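Local atomic coordinates of putative exported protein (Bacteroides fragilis, PDB entry 4RAA), a protein that is of unknown function but is probably exported and folds as a six-bladed beta-propeller of the YWTD superfamily. Residues A[175-180]-A[232-237]. Residues are numbered along the deposited sequence; the frame is centred on the assembly and turned at random.
Sequences KEFKSG and FLNKTS
Phe177 reaches from the loop after strand 168-174 to helix 230-237 and lays one ring face against Leu233. Phe177 points its CB at the helix, and CG stands anti to the backbone N (chi1 179°). Leu233 CB makes a CH-pi contact 3.8 Å from the centroid of the Phe177 ring, displaced toward the CD1-CE1 rim. It lies 19° off the ring normal. Leu233 CD1 rests 4.0 Å from Phe177 CG, with Phe177 CD2 close by. The ring's edge meets polar side chains. Asn234 OD1 approaches in plane, 3.4 Å from Phe177 CD1, its amide turned 52° from the ring. Four residues on from Leu233, Ser237 abuts the CZ end of the ring, its OG 3.6 Å from Phe177 CZ and its CB also at the edge. Ser237 OG hydrogen-bonds to Ser242 O, and Ser179 OG, bonded to Tyr181 N and Gly240 O, lies 4.1 Å from Ser237 OG. The ring of Tyr244 also meets that of Phe177, steeply inclined to it. The loop joining two propeller sheets is thus packed onto the helix through a buried aromatic side chain: dispersion acts over its face, and the oxygens of Asn234 and Ser237 probably favour its weakly positive C-H rim.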
ATOM      1  N   LYS A 175       9.306  26.597  -2.019  1.00 41.88           N
ATOM      2  CA  LYS A 175       8.083  27.289  -1.563  1.00 41.78           C
ATOM      3  C   LYS A 175       8.444  28.293  -0.463  1.00 44.63           C
ATOM      4  O   LYS A 175       8.689  27.903   0.685  1.00 45.33           O
ATOM      5  CB  LYS A 175       7.065  26.255  -1.066  1.00 40.42           C
ATOM      6  CG  LYS A 175       5.756  26.804  -0.485  1.00 40.18           C
ATOM      7  CD  LYS A 175       4.655  25.747  -0.418  1.00 38.57           C
ATOM      8  CE  LYS A 175       4.944  24.659   0.601  1.00 39.03           C
ATOM      9  NZ  LYS A 175       4.079  23.447   0.535  1.00 37.73           N
ATOM     10  N   GLU A 176       8.476  29.578  -0.825  1.00 46.37           N
ATOM     11  CA  GLU A 176       8.859  30.648   0.105  1.00 49.69           C
ATOM     12  C   GLU A 176       7.718  30.993   1.055  1.00 48.96           C
ATOM     13  O   GLU A 176       7.903  31.008   2.271  1.00 50.48           O
ATOM     14  CB  GLU A 176       9.295  31.907  -0.647  1.00 52.99           C
ATOM     15  CG  GLU A 176      10.441  31.685  -1.624  1.00 56.02           C
ATOM     16  CD  GLU A 176      10.984  32.981  -2.217  1.00 60.03           C
ATOM     17  OE1 GLU A 176      11.299  33.921  -1.445  1.00 61.95           O
ATOM     18  OE2 GLU A 176      11.138  33.045  -3.460  1.00 60.79           O
ATOM     19  N   PHE A 177       6.552  31.296   0.487  1.00 47.30           N
ATOM     20  CA  PHE A 177       5.358  31.616   1.271  1.00 45.75           C
ATOM     21  C   PHE A 177       4.715  30.304   1.700  1.00 44.91           C
ATOM     22  O   PHE A 177       4.284  29.524   0.840  1.00 42.96           O
ATOM     23  CB  PHE A 177       4.351  32.447   0.471  1.00 43.84           C
ATOM     24  CG  PHE A 177       3.110  32.765   1.244  1.00 42.83           C
ATOM     25  CD1 PHE A 177       3.149  33.691   2.287  1.00 44.01           C
ATOM     26  CD2 PHE A 177       1.916  32.109   0.971  1.00 40.71           C
ATOM     27  CE1 PHE A 177       2.014  33.970   3.034  1.00 44.16           C
ATOM     28  CE2 PHE A 177       0.774  32.389   1.707  1.00 40.98           C
ATOM     29  CZ  PHE A 177       0.817  33.325   2.737  1.00 42.73           C
ATOM     30  N   LYS A 178       4.667  30.069   3.017  1.00 45.79           N
ATOM     31  CA  LYS A 178       4.079  28.854   3.594  1.00 45.21           C
ATOM     32  C   LYS A 178       2.830  29.205   4.388  1.00 44.79           C
ATOM     33  O   LYS A 178       2.855  30.128   5.210  1.00 45.58           O
ATOM     34  CB  LYS A 178       5.080  28.119   4.489  1.00 47.12           C
ATOM     35  CG  LYS A 178       6.302  27.580   3.750  1.00 47.52           C
ATOM     36  CD  LYS A 178       7.096  26.577   4.583  1.00 49.34           C
ATOM     37  CE  LYS A 178       7.719  27.177   5.838  1.00 51.97           C
ATOM     38  NZ  LYS A 178       8.457  26.145   6.621  1.00 53.51           N
ATOM     39  N   SER A 179       1.752  28.459   4.136  1.00 42.88           N
ATOM     40  CA  SER A 179       0.471  28.667   4.803  1.00 42.88           C
ATOM     41  C   SER A 179      -0.434  27.448   4.704  1.00 41.57           C
ATOM     42  O   SER A 179      -0.253  26.583   3.832  1.00 39.35           O
ATOM     43  CB  SER A 179      -0.261  29.871   4.186  1.00 42.91           C
ATOM     44  OG  SER A 179      -1.538  30.089   4.776  1.00 42.92           O
ATOM     45  N   GLY A 180      -1.404  27.403   5.620  1.00 42.10           N
ATOM     46  CA  GLY A 180      -2.451  26.389   5.622  1.00 41.26           C
ATOM     47  C   GLY A 180      -3.506  26.671   4.569  1.00 40.42           C
ATOM     48  O   GLY A 180      -4.200  25.743   4.136  1.00 38.84           O
ATOM     49  N   PHE A 232       3.287  41.262   0.188  1.00 51.06           N
ATOM     50  CA  PHE A 232       1.825  41.408   0.242  1.00 50.07           C
ATOM     51  C   PHE A 232       1.164  40.186   0.896  1.00 48.82           C
ATOM     52  O   PHE A 232       0.232  40.350   1.692  1.00 48.90           O
ATOM     53  CB  PHE A 232       1.236  41.627  -1.151  1.00 48.83           C
ATOM     54  CG  PHE A 232      -0.257  41.799  -1.153  1.00 48.43           C
ATOM     55  CD1 PHE A 232      -1.103  40.685  -1.258  1.00 46.64           C
ATOM     56  CD2 PHE A 232      -0.823  43.068  -1.027  1.00 50.09           C
ATOM     57  CE1 PHE A 232      -2.481  40.835  -1.249  1.00 46.73           C
ATOM     58  CE2 PHE A 232      -2.202  43.230  -1.030  1.00 49.99           C
ATOM     59  CZ  PHE A 232      -3.034  42.111  -1.139  1.00 48.39           C
ATOM     60  N   LEU A 233       1.646  38.985   0.543  1.00 47.20           N
ATOM     61  CA  LEU A 233       1.142  37.719   1.103  1.00 46.21           C
ATOM     62  C   LEU A 233       1.391  37.615   2.609  1.00 48.41           C
ATOM     63  O   LEU A 233       0.452  37.382   3.373  1.00 48.73           O
ATOM     64  CB  LEU A 233       1.742  36.501   0.378  1.00 44.29           C
ATOM     65  CG  LEU A 233       1.329  36.268  -1.081  1.00 42.26           C
ATOM     66  CD1 LEU A 233       2.215  35.228  -1.738  1.00 40.69           C
ATOM     67  CD2 LEU A 233      -0.132  35.857  -1.192  1.00 41.20           C
ATOM     68  N   ASN A 234       2.640  37.809   3.031  1.00 50.84           N
ATOM     69  CA  ASN A 234       2.998  37.761   4.472  1.00 53.60           C
ATOM     70  C   ASN A 234       2.288  38.791   5.369  1.00 55.65           C
ATOM     71  O   ASN A 234       1.956  38.471   6.513  1.00 56.13           O
ATOM     72  CB  ASN A 234       4.516  37.876   4.666  1.00 54.88           C
ATOM     73  CG  ASN A 234       5.252  36.627   4.241  1.00 54.36           C
ATOM     74  OD1 ASN A 234       4.870  35.513   4.608  1.00 54.49           O
ATOM     75  ND2 ASN A 234       6.335  36.799   3.494  1.00 55.06           N
ATOM     76  N   LYS A 235       2.066  40.002   4.852  1.00 56.94           N
ATOM     77  CA  LYS A 235       1.370  41.060   5.603  1.00 60.31           C
ATOM     78  C   LYS A 235      -0.114  40.708   5.794  1.00 60.32           C
ATOM     79  O   LYS A 235      -0.626  40.774   6.914  1.00 62.93           O
ATOM     80  CB  LYS A 235       1.546  42.440   4.925  1.00 62.30           C
ATOM     81  CG  LYS A 235       0.746  43.616   5.512  1.00 65.31           C
ATOM     82  CD  LYS A 235       0.938  43.808   7.019  1.00 68.26           C
ATOM     83  CE  LYS A 235      -0.031  44.813   7.632  1.00 69.35           C
ATOM     84  NZ  LYS A 235       0.233  46.204   7.188  1.00 71.37           N
ATOM     85  N   THR A 236      -0.781  40.314   4.707  1.00 58.38           N
ATOM     86  CA  THR A 236      -2.207  39.931   4.737  1.00 56.81           C
ATOM     87  C   THR A 236      -2.497  38.522   5.302  1.00 56.66           C
ATOM     88  O   THR A 236      -3.663  38.158   5.438  1.00 55.17           O
ATOM     89  CB  THR A 236      -2.845  40.059   3.336  1.00 54.42           C
ATOM     90  OG1 THR A 236      -2.141  39.232   2.400  1.00 52.00           O
ATOM     91  CG2 THR A 236      -2.796  41.505   2.865  1.00 55.78           C
ATOM     92  N   SER A 237      -1.459  37.742   5.615  1.00 58.69           N
ATOM     93  CA  SER A 237      -1.601  36.390   6.161  1.00 59.29           C
ATOM     94  C   SER A 237      -0.997  36.189   7.558  1.00 60.80           C
ATOM     95  O   SER A 237      -1.073  35.072   8.078  1.00 60.36           O
ATOM     96  CB  SER A 237      -0.926  35.408   5.206  1.00 59.62           C
ATOM     97  OG  SER A 237      -1.233  34.074   5.548  1.00 66.90           O
TER